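Local coordinates for BIFUNCTIONAL PROTEIN Proline utilization A (PutA) (Corynebacterium freiburgense, PDB 5UX5), which catalyses both steps of proline catabolism, FAD-dependent oxidation of proline and NAD-dependent oxidation of the resulting glutamate semialdehyde, probably channelling the intermediate between its sites, at residues 166-169 with 170-174; 561-564 with 565-569; 742-745 with 746-750; 879-882 with 883-887. One frame throughout, in Å; residues are numbered along the deposited sequence.

Contact 1: 166-169 with 170-174; sequences EANN and RLTRT
Asn-168 O is gripped twice by one residue a helical turn on: Thr-172 N lies 2.8 Å from Asn-168 O and Thr-172 OG1 2.9 Å from it, the two donors arriving from opposite faces of the carbonyl plane. The hydroxyl gets there because it stands between the backbone N and the carbonyl carbon (chi1 58°), while the methyl CG2 is turned to the Asn-168 amide, 3.4 Å from ND2. On the next face of helix 164-178, which joins strands 151-157 and 185-189 of the proline dehydrogenase barrel, Asn-169 and Arg-173 run alongside. The amide lies over one face of the guanidinium, planes 29° apart, with Asn-169 CG above its centre. Asn-169 ND2 is itself a donor to Glu-166 OE1, 3.3 Å away and met from above the carboxylate plane. The other oxygen, Glu-166 OE2, makes a long salt bridge of 3.6 Å to Arg-170 NE at the guanidinium edge; Arg-170 NH2 is bonded to Glu-159 O. Glu-166 thus serves two side chains with its two oxygens; its charge is probably balanced mainly by Arg-170, with Arg-173 near enough (NH1 4.4 Å from Glu-166 OE2) to add only a charge effect.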
loop_
_atom_site.group_PDB
_atom_site.type_symbol
_atom_site.label_atom_id
_atom_site.label_comp_id
_atom_site.label_asym_id
_atom_site.label_seq_id
_atom_site.Cartn_x
_atom_site.Cartn_y
_atom_site.Cartn_z
ATOM N N GLU A 166 -16.899 -4.648 -16.022
ATOM C CA GLU A 166 -16.109 -4.111 -17.115
ATOM C C GLU A 166 -15.187 -5.155 -17.717
ATOM O O GLU A 166 -14.886 -5.088 -18.910
ATOM C CB GLU A 166 -15.312 -2.911 -16.643
ATOM C CG GLU A 166 -14.502 -2.240 -17.730
ATOM C CD GLU A 166 -15.319 -1.702 -18.889
ATOM O OE1 GLU A 166 -16.518 -1.335 -18.693
ATOM O OE2 GLU A 166 -14.702 -1.597 -19.986
ATOM N N ALA A 167 -14.733 -6.128 -16.930
ATOM C CA ALA A 167 -13.879 -7.171 -17.492
ATOM C C ALA A 167 -14.633 -7.990 -18.532
ATOM O O ALA A 167 -14.069 -8.394 -19.560
ATOM C CB ALA A 167 -13.358 -8.071 -16.383
ATOM N N ASN A 168 -15.905 -8.270 -18.266
ATOM C CA ASN A 168 -16.707 -8.968 -19.247
ATOM C C ASN A 168 -16.895 -8.122 -20.497
ATOM O O ASN A 168 -17.024 -8.659 -21.612
ATOM C CB ASN A 168 -18.055 -9.337 -18.639
ATOM C CG ASN A 168 -18.944 -10.029 -19.629
ATOM O OD1 ASN A 168 -19.935 -9.462 -20.109
ATOM N ND2 ASN A 168 -18.565 -11.237 -19.999
ATOM N N ASN A 169 -16.927 -6.799 -20.323
ATOM C CA ASN A 169 -17.065 -5.888 -21.452
ATOM C C ASN A 169 -15.896 -5.990 -22.408
ATOM O O ASN A 169 -16.103 -6.198 -23.612
ATOM C CB ASN A 169 -17.228 -4.462 -20.949
ATOM C CG ASN A 169 -18.662 -4.113 -20.737
ATOM O OD1 ASN A 169 -19.547 -4.960 -20.911
ATOM N ND2 ASN A 169 -18.914 -2.879 -20.347
ATOM N N ARG A 170 -14.657 -5.849 -21.890
ATOM C CA ARG A 170 -13.481 -5.968 -22.751
ATOM C C ARG A 170 -13.503 -7.277 -23.518
ATOM O O ARG A 170 -13.260 -7.294 -24.727
ATOM C CB ARG A 170 -12.173 -5.873 -21.956
ATOM C CG ARG A 170 -12.027 -4.593 -21.226
ATOM C CD ARG A 170 -11.721 -3.510 -22.191
ATOM N NE ARG A 170 -11.442 -2.310 -21.447
ATOM C CZ ARG A 170 -10.216 -1.875 -21.276
ATOM N NH1 ARG A 170 -9.228 -2.576 -21.820
ATOM N NH2 ARG A 170 -9.984 -0.775 -20.571
ATOM N N LEU A 171 -13.829 -8.378 -22.834
ATOM C CA LEU A 171 -13.795 -9.694 -23.457
ATOM C C LEU A 171 -14.891 -9.836 -24.509
ATOM O O LEU A 171 -14.613 -10.152 -25.670
ATOM C CB LEU A 171 -13.938 -10.775 -22.394
ATOM C CG LEU A 171 -14.024 -12.212 -22.913
ATOM C CD1 LEU A 171 -12.767 -12.580 -23.675
ATOM C CD2 LEU A 171 -14.300 -13.216 -21.811
ATOM N N THR A 172 -16.141 -9.587 -24.134
ATOM C CA THR A 172 -17.214 -9.825 -25.090
ATOM C C THR A 172 -17.078 -8.897 -26.287
ATOM O O THR A 172 -17.377 -9.290 -27.428
ATOM C CB THR A 172 -18.597 -9.637 -24.442
ATOM O OG1 THR A 172 -18.696 -8.315 -23.923
ATOM C CG2 THR A 172 -18.876 -10.651 -23.327
ATOM N N ARG A 173 -16.618 -7.666 -26.050
ATOM C CA ARG A 173 -16.479 -6.715 -27.147
ATOM C C ARG A 173 -15.301 -7.062 -28.055
ATOM O O ARG A 173 -15.364 -6.815 -29.271
ATOM C CB ARG A 173 -16.326 -5.303 -26.584
ATOM C CG ARG A 173 -17.560 -4.764 -25.912
ATOM C CD ARG A 173 -17.362 -3.357 -25.364
ATOM N NE ARG A 173 -18.593 -2.913 -24.704
ATOM C CZ ARG A 173 -18.660 -1.984 -23.760
ATOM N NH1 ARG A 173 -17.557 -1.378 -23.340
ATOM N NH2 ARG A 173 -19.834 -1.676 -23.223
ATOM N N THR A 174 -14.224 -7.625 -27.483
ATOM C CA THR A 174 -13.129 -8.150 -28.295
ATOM C C THR A 174 -13.587 -9.351 -29.102
ATOM O O THR A 174 -13.219 -9.505 -30.272
ATOM C CB THR A 174 -11.953 -8.528 -27.411
ATOM O OG1 THR A 174 -11.388 -7.343 -26.844
ATOM C CG2 THR A 174 -10.872 -9.260 -28.236
#

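Contact 2: 561-564 with 565-569; sequences IDFA and RYYAR
Arg-565 lies alongside Ile-561, one turn back on the long helix 550-574 of the aldehyde dehydrogenase fold, where the regular i to i+4 bonding of an alpha helix places residues four apart on the same face. Both side chains point the same way, and Arg-565 NH1 comes to 3.8 Å from Ile-561 CG2, a van der Waals contact of the guanidinium with the methyl, with no polar bond between them. The charge is met elsewhere: Arg-565 NH2 forms a salt bridge with Asp-529 of the neighbouring helix 517-533, the helix that Ile-561 also packs on. Next, Tyr-566 donates its backbone N to Asp-562 O at 2.8 Å. Its CG stands opposite the backbone N (chi1 -175°), which carries the phenol away from the preceding turn, and CE1 of Tyr-567 rests at the ring edge. Tyr-567 makes the main side-chain contact. Its ring and that of Phe-563 extend in the same direction with planes only 10° apart, but they are slid so far along each other, centroids 5.4 Å apart, that they hardly overlap. The touch is made along the CD1-CE1 side of the Phe-563 ring, CD1 lying 3.6 Å from Tyr-567 CE2 and CE1 3.5 Å from Tyr-567 OH. The hydroxyl of Tyr-567 is bonded to Gly-902 N, which fixes the far end of the ring, while Phe-606 and Ala-610 of helix 599-611 pack on its side chain. Ala-568 continues the backbone pattern, its N 3.1 Å from Ala-564 O and its CB 3.2 Å from that same oxygen.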
loop_
_atom_site.group_PDB
_atom_site.type_symbol
_atom_site.label_atom_id
_atom_site.label_comp_id
_atom_site.label_asym_id
_atom_site.label_seq_id
_atom_site.Cartn_x
_atom_site.Cartn_y
_atom_site.Cartn_z
ATOM N N ILE A 561 8.386 -6.385 12.471
ATOM C CA ILE A 561 9.835 -6.278 12.389
ATOM C C ILE A 561 10.274 -4.811 12.456
ATOM O O ILE A 561 11.225 -4.459 13.172
ATOM C CB ILE A 561 10.332 -7.015 11.133
ATOM C CG1 ILE A 561 9.989 -8.501 11.296
ATOM C CG2 ILE A 561 11.841 -6.863 10.981
ATOM C CD1 ILE A 561 10.170 -9.383 10.082
ATOM N N ASP A 562 9.582 -3.934 11.732
ATOM C CA ASP A 562 9.934 -2.520 11.748
ATOM C C ASP A 562 9.839 -1.922 13.151
ATOM O O ASP A 562 10.675 -1.094 13.525
ATOM C CB ASP A 562 9.058 -1.728 10.773
ATOM C CG ASP A 562 9.417 -1.974 9.306
ATOM O OD1 ASP A 562 10.401 -2.693 9.012
ATOM O OD2 ASP A 562 8.703 -1.430 8.435
ATOM N N PHE A 563 8.814 -2.294 13.934
ATOM C CA PHE A 563 8.727 -1.745 15.287
ATOM C C PHE A 563 9.995 -2.051 16.083
ATOM O O PHE A 563 10.498 -1.190 16.812
ATOM C CB PHE A 563 7.494 -2.256 16.027
ATOM C CG PHE A 563 6.211 -1.566 15.639
ATOM C CD1 PHE A 563 6.153 -0.191 15.487
ATOM C CD2 PHE A 563 5.044 -2.314 15.407
ATOM C CE1 PHE A 563 4.933 0.446 15.114
ATOM C CE2 PHE A 563 3.839 -1.699 15.022
ATOM C CZ PHE A 563 3.776 -0.323 14.868
ATOM N N ALA A 564 10.517 -3.274 15.978
ATOM C CA ALA A 564 11.717 -3.623 16.732
ATOM C C ALA A 564 12.899 -2.753 16.322
ATOM O O ALA A 564 13.620 -2.234 17.178
ATOM C CB ALA A 564 12.049 -5.101 16.553
ATOM N N ARG A 565 13.111 -2.566 15.019
ATOM C CA ARG A 565 14.255 -1.774 14.567
ATOM C C ARG A 565 14.056 -0.287 14.841
ATOM O O ARG A 565 14.971 0.385 15.332
ATOM C CB ARG A 565 14.504 -2.010 13.077
ATOM C CG ARG A 565 15.001 -3.405 12.781
ATOM C CD ARG A 565 15.860 -3.463 11.520
ATOM N NE ARG A 565 15.532 -4.679 10.781
ATOM C CZ ARG A 565 16.008 -5.884 11.063
ATOM N NH1 ARG A 565 15.595 -6.920 10.346
ATOM N NH2 ARG A 565 16.901 -6.045 12.049
ATOM N N TYR A 566 12.860 0.232 14.575
ATOM C CA TYR A 566 12.593 1.645 14.808
ATOM C C TYR A 566 12.725 1.997 16.289
ATOM O O TYR A 566 13.401 2.968 16.642
ATOM C CB TYR A 566 11.205 2.009 14.300
ATOM C CG TYR A 566 10.916 3.481 14.394
ATOM C CD1 TYR A 566 11.582 4.360 13.579
ATOM C CD2 TYR A 566 9.973 3.998 15.285
ATOM C CE1 TYR A 566 11.347 5.711 13.626
ATOM C CE2 TYR A 566 9.716 5.392 15.337
ATOM C CZ TYR A 566 10.416 6.236 14.503
ATOM O OH TYR A 566 10.233 7.603 14.489
ATOM N N TYR A 567 12.075 1.228 17.174
ATOM C CA TYR A 567 12.129 1.577 18.594
ATOM C C TYR A 567 13.515 1.338 19.163
ATOM O O TYR A 567 13.890 1.988 20.146
ATOM C CB TYR A 567 11.068 0.828 19.413
ATOM C CG TYR A 567 9.620 1.209 19.072
ATOM C CD1 TYR A 567 9.283 2.502 18.679
ATOM C CD2 TYR A 567 8.597 0.265 19.125
ATOM C CE1 TYR A 567 7.964 2.839 18.351
ATOM C CE2 TYR A 567 7.271 0.602 18.808
ATOM C CZ TYR A 567 6.962 1.894 18.421
ATOM O OH TYR A 567 5.654 2.233 18.095
ATOM N N ALA A 568 14.293 0.435 18.558
ATOM C CA ALA A 568 15.707 0.323 18.921
ATOM C C ALA A 568 16.455 1.631 18.658
ATOM O O ALA A 568 17.170 2.135 19.531
ATOM C CB ALA A 568 16.358 -0.829 18.169
ATOM N N ARG A 569 16.301 2.196 17.455
ATOM C CA ARG A 569 16.908 3.490 17.158
ATOM C C ARG A 569 16.403 4.559 18.114
ATOM O O ARG A 569 17.187 5.389 18.584
ATOM C CB ARG A 569 16.624 3.916 15.711
ATOM C CG ARG A 569 17.738 3.649 14.699
ATOM C CD ARG A 569 17.280 4.038 13.269
ATOM N NE ARG A 569 16.298 5.138 13.276
ATOM C CZ ARG A 569 15.798 5.748 12.194
ATOM N NH1 ARG A 569 16.172 5.391 10.962
ATOM N NH2 ARG A 569 14.913 6.732 12.360
#

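Contact 3: 742-745 with 746-750; sequences DQLI and DATRT
Helix 740-750 of the aldehyde dehydrogenase part carries Leu-744 and Thr-748 one turn apart on the same face, where the two side chains lie side by side, pointing the same way. Leu-744 O accepts two bonds from the threonine: Thr-748 OG1 is 2.8 Å from Leu-744 O and Thr-748 N 2.9 Å from it, reaching it from opposite faces of the carbonyl plane. The hydroxyl folds back to this oxygen because OG1 sits beside the backbone N (chi1 -58°); it also lies 3.7 Å from Leu-744 CD1, so a buried polar atom is answered by the backbone while a methyl lies beside it. A quarter-turn round, Ile-745 and Arg-749 are likewise neighbours. Arg-749 N is bonded to Ile-745 O at 3.0 Å, and the side chain, extended from CG to NE, brings NE to 4.0 Å from Ile-745 CG2. Thr-748 and Leu-744 pack on Ile-805 of strand 804-807, and helix 706-718 meets them through Phe-718 and Tyr-714. Facing the proline dehydrogenase part, Asp-746 takes backbone N-H groups of Gly-165 and Glu-166 with its two carboxylate oxygens, thereby joining helix 740-750 to the start of helix 164-178.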
loop_
_atom_site.group_PDB
_atom_site.type_symbol
_atom_site.label_atom_id
_atom_site.label_comp_id
_atom_site.label_asym_id
_atom_site.label_seq_id
_atom_site.Cartn_x
_atom_site.Cartn_y
_atom_site.Cartn_z
ATOM N N ASP A 742 -20.523 3.960 -10.379
ATOM C CA ASP A 742 -20.635 2.734 -11.161
ATOM C C ASP A 742 -19.414 1.846 -10.945
ATOM O O ASP A 742 -19.547 0.646 -10.669
ATOM C CB ASP A 742 -20.775 3.047 -12.650
ATOM C CG ASP A 742 -22.163 3.483 -13.055
ATOM O OD1 ASP A 742 -23.185 3.130 -12.395
ATOM O OD2 ASP A 742 -22.215 4.174 -14.098
ATOM N N GLN A 743 -18.209 2.424 -11.071
ATOM C CA GLN A 743 -16.981 1.638 -10.941
ATOM C C GLN A 743 -16.809 1.071 -9.537
ATOM O O GLN A 743 -16.367 -0.076 -9.378
ATOM C CB GLN A 743 -15.761 2.486 -11.309
ATOM C CG GLN A 743 -15.682 2.843 -12.783
ATOM C CD GLN A 743 -14.942 1.793 -13.585
ATOM O OE1 GLN A 743 -15.458 0.696 -13.809
ATOM N NE2 GLN A 743 -13.726 2.120 -14.021
ATOM N N LEU A 744 -17.110 1.870 -8.502
ATOM C CA LEU A 744 -17.049 1.370 -7.132
ATOM C C LEU A 744 -17.975 0.181 -6.948
ATOM O O LEU A 744 -17.597 -0.826 -6.340
ATOM C CB LEU A 744 -17.412 2.476 -6.141
ATOM C CG LEU A 744 -17.630 2.013 -4.694
ATOM C CD1 LEU A 744 -16.334 1.449 -4.140
ATOM C CD2 LEU A 744 -18.177 3.126 -3.809
ATOM N N ILE A 745 -19.187 0.275 -7.490
ATOM C CA ILE A 745 -20.124 -0.842 -7.404
ATOM C C ILE A 745 -19.548 -2.076 -8.088
ATOM O O ILE A 745 -19.524 -3.169 -7.510
ATOM C CB ILE A 745 -21.490 -0.438 -7.992
ATOM C CG1 ILE A 745 -22.167 0.566 -7.064
ATOM C CG2 ILE A 745 -22.375 -1.644 -8.232
ATOM C CD1 ILE A 745 -23.420 1.116 -7.591
ATOM N N ASP A 746 -19.025 -1.908 -9.311
ATOM C CA ASP A 746 -18.452 -3.035 -10.044
ATOM C C ASP A 746 -17.295 -3.666 -9.270
ATOM O O ASP A 746 -17.197 -4.894 -9.144
ATOM C CB ASP A 746 -18.012 -2.569 -11.430
ATOM C CG ASP A 746 -17.614 -3.727 -12.346
ATOM O OD1 ASP A 746 -17.987 -4.881 -12.044
ATOM O OD2 ASP A 746 -16.950 -3.488 -13.385
ATOM N N ALA A 747 -16.405 -2.836 -8.739
ATOM C CA ALA A 747 -15.269 -3.362 -7.988
ATOM C C ALA A 747 -15.715 -4.097 -6.722
ATOM O O ALA A 747 -15.101 -5.092 -6.324
ATOM C CB ALA A 747 -14.315 -2.220 -7.654
ATOM N N THR A 748 -16.750 -3.598 -6.044
ATOM C CA THR A 748 -17.174 -4.223 -4.794
ATOM C C THR A 748 -17.842 -5.576 -5.038
ATOM O O THR A 748 -17.557 -6.559 -4.341
ATOM C CB THR A 748 -18.100 -3.270 -4.043
ATOM O OG1 THR A 748 -17.394 -2.058 -3.811
ATOM C CG2 THR A 748 -18.493 -3.841 -2.703
ATOM N N ARG A 749 -18.741 -5.648 -6.022
ATOM C CA ARG A 749 -19.328 -6.935 -6.375
ATOM C C ARG A 749 -18.263 -7.954 -6.797
ATOM O O ARG A 749 -18.529 -9.158 -6.754
ATOM C CB ARG A 749 -20.371 -6.756 -7.475
ATOM C CG ARG A 749 -21.530 -5.835 -7.113
ATOM C CD ARG A 749 -22.766 -6.098 -8.023
ATOM N NE ARG A 749 -23.950 -5.285 -7.698
ATOM C CZ ARG A 749 -24.752 -5.462 -6.636
ATOM N NH1 ARG A 749 -24.525 -6.423 -5.734
ATOM N NH2 ARG A 749 -25.801 -4.662 -6.464
ATOM N N THR A 750 -17.066 -7.508 -7.214
ATOM C CA THR A 750 -16.031 -8.426 -7.688
ATOM C C THR A 750 -15.161 -9.036 -6.573
ATOM O O THR A 750 -14.529 -10.071 -6.801
ATOM C CB THR A 750 -15.154 -7.713 -8.737
ATOM O OG1 THR A 750 -15.972 -7.324 -9.844
ATOM C CG2 THR A 750 -14.058 -8.602 -9.284
#

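Contact 4: 879-882 with 883-887. With SO4 (sulfate ion), chain G.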
loop_
_atom_site.group_PDB
_atom_site.type_symbol
_atom_site.label_atom_id
_atom_site.label_comp_id
_atom_site.label_asym_id
_atom_site.label_seq_id
_atom_site.Cartn_x
_atom_site.Cartn_y
_atom_site.Cartn_z
ATOM N N GLY A 879 -2.829 0.866 5.868
ATOM C CA GLY A 879 -1.489 0.397 5.544
ATOM C C GLY A 879 -0.347 1.239 6.040
ATOM O O GLY A 879 0.686 1.309 5.367
ATOM N N ALA A 880 -0.502 1.882 7.199
ATOM C CA ALA A 880 0.506 2.806 7.691
ATOM C C ALA A 880 1.790 2.067 7.936
ATOM O O ALA A 880 1.787 0.986 8.528
ATOM C CB ALA A 880 0.052 3.471 8.979
ATOM N N ILE A 881 2.883 2.617 7.428
ATOM C CA ILE A 881 4.185 1.985 7.537
ATOM C C ILE A 881 5.028 2.766 8.537
ATOM O O ILE A 881 5.131 3.998 8.456
ATOM C CB ILE A 881 4.851 1.861 6.159
ATOM C CG1 ILE A 881 4.166 0.703 5.389
ATOM C CG2 ILE A 881 6.305 1.572 6.329
ATOM C CD1 ILE A 881 4.231 0.800 3.922
ATOM N N VAL A 882 5.639 2.035 9.472
ATOM C CA VAL A 882 6.472 2.572 10.537
ATOM C C VAL A 882 7.365 3.674 9.998
ATOM O O VAL A 882 7.945 3.552 8.919
ATOM C CB VAL A 882 7.331 1.472 11.174
ATOM C CG1 VAL A 882 8.372 2.103 12.066
ATOM C CG2 VAL A 882 6.473 0.518 11.952
ATOM N N GLN A 883 7.395 4.790 10.708
ATOM C CA GLN A 883 8.211 5.956 10.403
ATOM C C GLN A 883 7.775 6.704 9.149
ATOM O O GLN A 883 7.894 7.930 9.103
ATOM C CB GLN A 883 9.677 5.570 10.315
ATOM C CG GLN A 883 10.534 6.780 10.259
ATOM C CD GLN A 883 11.943 6.458 9.837
ATOM O OE1 GLN A 883 12.901 6.923 10.460
ATOM N NE2 GLN A 883 12.084 5.652 8.777
ATOM N N ARG A 884 7.280 5.996 8.125
ATOM C CA ARG A 884 6.697 6.681 6.971
ATOM C C ARG A 884 5.425 7.406 7.368
ATOM O O ARG A 884 5.245 8.582 7.047
ATOM C CB ARG A 884 6.389 5.696 5.851
ATOM C CG ARG A 884 7.540 5.257 4.995
ATOM C CD ARG A 884 7.001 4.576 3.754
ATOM N NE ARG A 884 7.949 3.657 3.139
ATOM C CZ ARG A 884 7.619 2.813 2.163
ATOM N NH1 ARG A 884 6.381 2.782 1.717
ATOM N NH2 ARG A 884 8.515 1.994 1.647
ATOM N N GLN A 885 4.492 6.683 7.987
ATOM C CA GLN A 885 3.226 7.229 8.489
ATOM C C GLN A 885 3.102 6.762 9.931
ATOM O O GLN A 885 2.521 5.702 10.207
ATOM C CB GLN A 885 2.032 6.772 7.649
ATOM C CG GLN A 885 2.154 7.098 6.166
ATOM C CD GLN A 885 2.706 5.923 5.377
ATOM O OE1 GLN A 885 2.615 4.771 5.825
ATOM N NE2 GLN A 885 3.315 6.209 4.214
ATOM N N PRO A 886 3.714 7.480 10.867
ATOM C CA PRO A 886 3.459 7.210 12.285
ATOM C C PRO A 886 1.963 7.248 12.555
ATOM O O PRO A 886 1.243 8.103 12.035
ATOM C CB PRO A 886 4.192 8.347 12.987
ATOM C CG PRO A 886 5.234 8.781 11.993
ATOM C CD PRO A 886 4.658 8.590 10.666
ATOM N N PHE A 887 1.481 6.314 13.362
ATOM C CA PHE A 887 0.049 6.056 13.423
ATOM C C PHE A 887 -0.526 6.433 14.794
ATOM O O PHE A 887 0.043 6.075 15.838
ATOM C CB PHE A 887 -0.227 4.588 13.097
ATOM C CG PHE A 887 -1.684 4.273 12.900
ATOM C CD1 PHE A 887 -2.300 4.554 11.702
ATOM C CD2 PHE A 887 -2.442 3.720 13.930
ATOM C CE1 PHE A 887 -3.651 4.277 11.511
ATOM C CE2 PHE A 887 -3.780 3.445 13.757
ATOM C CZ PHE A 887 -4.391 3.720 12.540
HETATM S S SO4 G . -3.220 0.630 9.659
HETATM O O1 SO4 G . -3.184 -0.412 8.629
HETATM O O2 SO4 G . -2.993 1.888 8.948
HETATM O O3 SO4 G . -2.231 0.383 10.731
HETATM O O4 SO4 G . -4.532 0.622 10.288
#
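Ile-881 and Gln-885 are tied together by two hydrogen bonds in a tight turn of the loop between strands 870-873 and 890-891. Its place and its backbone N-H groups holding an anion are consistent with the aldehyde anchor loop of glutamate semialdehyde dehydrogenases. Gln-885 N is 2.8 Å from Ile-881 O, and the glutamine side chain, bent at chi2 (96°), folds back to bring OE1 to 2.7 Å from Ile-881 N, almost in line with its C=O bond. Gln-885 NE2 is bonded to Asn-967, so the amide is fixed at both ends. Val-882 and Gln-883 form the corner, with the backbone angles of a type II beta turn. Arg-884 runs beside Ile-881, whose CG2 lies over one face of the guanidinium and whose CD1 is 3.7 Å from Arg-884 NH1; the far end is bonded to Leu-312 O of the proline dehydrogenase part. The other end of the loop is looser. Gly-879 is exposed and hardly touches 883-887. Ala-880 still packs against Gln-885, its CA 3.4 Å from Gln-885 OE1, and Ala-880 CB also meets Phe-887 CD1 at 3.8 Å. Here sits a sulfate, probably from the crystallisation liquor, held by Gly-879 N (3.1 Å to O1), by Ala-880 N (3.0 Å to O2) and by the hydroxyl of Ser-726. The anion probably marks where a substrate carboxylate would bind. Above the Phe-887 ring, over its centre, lies sulfate O3, 4.2 Å from the plane.

How the contacts relate
The four contacts form two touching pairs. Contacts 1 and 3, centres about 15 Å apart, meet across the join of the two catalytic parts, where Asp-746 OD2 is 2.9 Å from Glu-166 N. Contacts 2 and 4, centres about 12 Å apart, meet within the aldehyde dehydrogenase part: Val-882 CG2 packs 3.5 Å from Phe-563 CE1, and Arg-569 NH2 lies 2.8 Å from Gln-883 OE1, so helix 550-574 backs the corner of the sulfate-binding loop. In contact 1 the Arg-170 side chain is about 12 Å from FAD; the Phe-887 side chain of contact 4 is about 12 Å from NAD. Contacts 1 and 2 lie about 48 Å apart, centre to centre.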